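Local coordinates for protein oxalate biosynthetic component 1 (Burkholderia thailandensis, PDB 5IKY) that is a bifunctional enzyme of quorum sensing-dependent oxalate production, a serine hydrolase that carries an additional lyase activity, at residues L226-T231 / H254-D259. Residues are numbered along the deposited sequence; the frame is centred on the assembly and turned at random.
Sequences LHTRAT and HIVLDD. With MG (magnesium ion), chain B.
The hydroxyl of Thr228 reaches into the turn of His254-Val256 and is gripped by two hydrogen bonds from the same short segment. It gives its proton to His254 O, with OG1 2.6 Å away in the carbonyl plane and on a lone pair, and accepts from Val256 N, whose N-H points at OG1 over 2.9 Å (160° at the hydrogen). Its chi1 of 50° sets OG1 between backbone N and carbonyl carbon, which turns the methyl CG2 toward Asp259, whose CB lies 3.9 Å from Thr228 CG2. The main chain adds a third bond, nearly straight, from His254 N to Thr228 O (3.1 Å), with the donor tilted out of the carbonyl plane. Thr228 is thus held, through side chain and carbonyl, by the residues that lead into helix 257-270, with Val256 at the N-cap position. Two short strands, 235-237 and 246-248, separate that helix from strand 223-226 of the curled parallel sheet in the beta-keto acid cleavage region, whose family belongs to the TIM-barrel clan. The contact ties the loop after the strand to the start of the next helix. In that loop His227 binds the magnesium ion through NE2, together with Glu477, while its ND1 is hydrogen-bonded to Asn253 OD1. Beyond Thr228 the segments meet more loosely, through van der Waals and water-mediated contacts to the partly exposed His254, Val256 and Asp259. Val256 CG2 lies 3.7 Å from Arg229 O, and Ala230 CB meets His254 CB at 3.7 Å, obliquely to the imidazole. Asp259 reaches the loop through water: OD2 accepts from two molecules, one also donating to Arg229 O, the other accepting from Arg229 N (3.1 Å). The Arg229 guanidinium turns toward the carbonyls of Gly13, Pro16 and Gln251.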
loop_
_atom_site.group_PDB
_atom_site.type_symbol
_atom_site.label_atom_id
_atom_site.label_comp_id
_atom_site.label_asym_id
_atom_site.label_seq_id
_atom_site.Cartn_x
_atom_site.Cartn_y
_atom_site.Cartn_z
ATOM N N LEU A 226 -16.408 -4.057 -7.034
ATOM C CA LEU A 226 -17.007 -2.732 -7.115
ATOM C C LEU A 226 -18.440 -2.672 -7.669
ATOM O O LEU A 226 -18.813 -3.428 -8.569
ATOM C CB LEU A 226 -16.098 -1.811 -7.909
ATOM C CG LEU A 226 -14.741 -1.506 -7.279
ATOM C CD1 LEU A 226 -13.942 -0.606 -8.196
ATOM C CD2 LEU A 226 -14.896 -0.874 -5.899
ATOM N N HIS A 227 -19.223 -1.748 -7.105
ATOM C CA HIS A 227 -20.507 -1.308 -7.661
ATOM C C HIS A 227 -20.503 0.218 -7.824
ATOM O O HIS A 227 -19.652 0.914 -7.259
ATOM C CB HIS A 227 -21.684 -1.684 -6.756
ATOM C CG HIS A 227 -21.980 -3.148 -6.681
ATOM N ND1 HIS A 227 -23.186 -3.680 -7.084
ATOM C CD2 HIS A 227 -21.250 -4.186 -6.209
ATOM C CE1 HIS A 227 -23.179 -4.986 -6.882
ATOM N NE2 HIS A 227 -22.015 -5.318 -6.352
ATOM N N THR A 228 -21.470 0.740 -8.572
ATOM C CA THR A 228 -21.702 2.182 -8.622
ATOM C C THR A 228 -23.185 2.486 -8.407
ATOM O O THR A 228 -24.033 1.605 -8.540
ATOM C CB THR A 228 -21.236 2.800 -9.956
ATOM O OG1 THR A 228 -21.778 2.054 -11.053
ATOM C CG2 THR A 228 -19.717 2.794 -10.046
ATOM N N ARG A 229 -23.493 3.733 -8.064
ATOM C CA ARG A 229 -24.867 4.119 -7.752
ATOM C C ARG A 229 -25.326 5.306 -8.588
ATOM O O ARG A 229 -24.604 6.294 -8.729
ATOM C CB ARG A 229 -25.005 4.461 -6.267
ATOM C CG ARG A 229 -24.534 3.376 -5.309
ATOM C CD ARG A 229 -25.400 2.135 -5.385
ATOM N NE ARG A 229 -25.074 1.193 -4.319
ATOM C CZ ARG A 229 -25.637 1.211 -3.115
ATOM N NH1 ARG A 229 -26.554 2.122 -2.826
ATOM N NH2 ARG A 229 -25.282 0.320 -2.198
ATOM N N ALA A 230 -26.536 5.209 -9.129
ATOM C CA ALA A 230 -27.113 6.286 -9.924
ATOM C C ALA A 230 -27.490 7.474 -9.049
ATOM O O ALA A 230 -27.741 7.321 -7.855
ATOM C CB ALA A 230 -28.328 5.787 -10.687
ATOM N N THR A 231 -27.532 8.658 -9.653
ATOM C CA THR A 231 -27.908 9.877 -8.945
ATOM C C THR A 231 -28.980 10.655 -9.703
ATOM O O THR A 231 -29.154 11.855 -9.491
ATOM C CB THR A 231 -26.693 10.799 -8.722
ATOM O OG1 THR A 231 -26.115 11.138 -9.988
ATOM C CG2 THR A 231 -25.648 10.116 -7.854
ATOM N N HIS A 254 -26.601 0.763 -10.105
ATOM C CA HIS A 254 -26.600 1.088 -11.519
ATOM C C HIS A 254 -25.169 1.212 -12.006
ATOM O O HIS A 254 -24.304 1.710 -11.287
ATOM C CB HIS A 254 -27.365 2.389 -11.776
ATOM C CG HIS A 254 -27.571 2.694 -13.227
ATOM N ND1 HIS A 254 -28.506 2.039 -13.999
ATOM C CD2 HIS A 254 -26.961 3.581 -14.047
ATOM C CE1 HIS A 254 -28.466 2.512 -15.232
ATOM N NE2 HIS A 254 -27.534 3.447 -15.289
ATOM N N ILE A 255 -24.918 0.760 -13.225
ATOM C CA ILE A 255 -23.583 0.858 -13.792
ATOM C C ILE A 255 -23.384 2.255 -14.377
ATOM O O ILE A 255 -23.992 2.614 -15.385
ATOM C CB ILE A 255 -23.355 -0.231 -14.855
ATOM C CG1 ILE A 255 -23.577 -1.605 -14.222
ATOM C CG2 ILE A 255 -21.953 -0.137 -15.436
ATOM C CD1 ILE A 255 -23.376 -2.757 -15.169
ATOM N N VAL A 256 -22.551 3.050 -13.710
ATOM C CA VAL A 256 -22.301 4.431 -14.116
ATOM C C VAL A 256 -20.942 4.536 -14.799
ATOM O O VAL A 256 -19.901 4.400 -14.153
ATOM C CB VAL A 256 -22.349 5.397 -12.913
ATOM C CG1 VAL A 256 -22.215 6.838 -13.378
ATOM C CG2 VAL A 256 -23.640 5.208 -12.132
ATOM N N LEU A 257 -20.955 4.778 -16.104
ATOM C CA LEU A 257 -19.733 4.737 -16.896
ATOM C C LEU A 257 -18.779 5.878 -16.555
ATOM O O LEU A 257 -17.561 5.695 -16.558
ATOM C CB LEU A 257 -20.072 4.751 -18.388
ATOM C CG LEU A 257 -20.946 3.572 -18.825
ATOM C CD1 LEU A 257 -21.207 3.590 -20.320
ATOM C CD2 LEU A 257 -20.310 2.256 -18.403
ATOM N N ASP A 258 -19.327 7.050 -16.254
ATOM C CA ASP A 258 -18.503 8.200 -15.895
ATOM C C ASP A 258 -17.773 7.981 -14.572
ATOM O O ASP A 258 -16.641 8.431 -14.404
ATOM C CB ASP A 258 -19.347 9.473 -15.823
ATOM C CG ASP A 258 -19.809 9.944 -17.189
ATOM O OD1 ASP A 258 -19.156 9.591 -18.194
ATOM O OD2 ASP A 258 -20.821 10.673 -17.258
ATOM N N ASP A 259 -18.419 7.292 -13.636
ATOM C CA ASP A 259 -17.773 6.957 -12.370
ATOM C C ASP A 259 -16.596 6.009 -12.586
ATOM O O ASP A 259 -15.517 6.219 -12.033
ATOM C CB ASP A 259 -18.773 6.341 -11.391
ATOM C CG ASP A 259 -19.645 7.383 -10.716
ATOM O OD1 ASP A 259 -19.307 8.585 -10.790
ATOM O OD2 ASP A 259 -20.666 6.999 -10.104
HETATM MG MG MG B . -22.027 -7.524 -5.780
HETATM O O HOH W 1 -23.089 8.207 -9.657
HETATM O O HOH W 2 -21.074 5.593 -7.874
HETATM O O HOH W 3 -22.657 -8.428 -8.112
#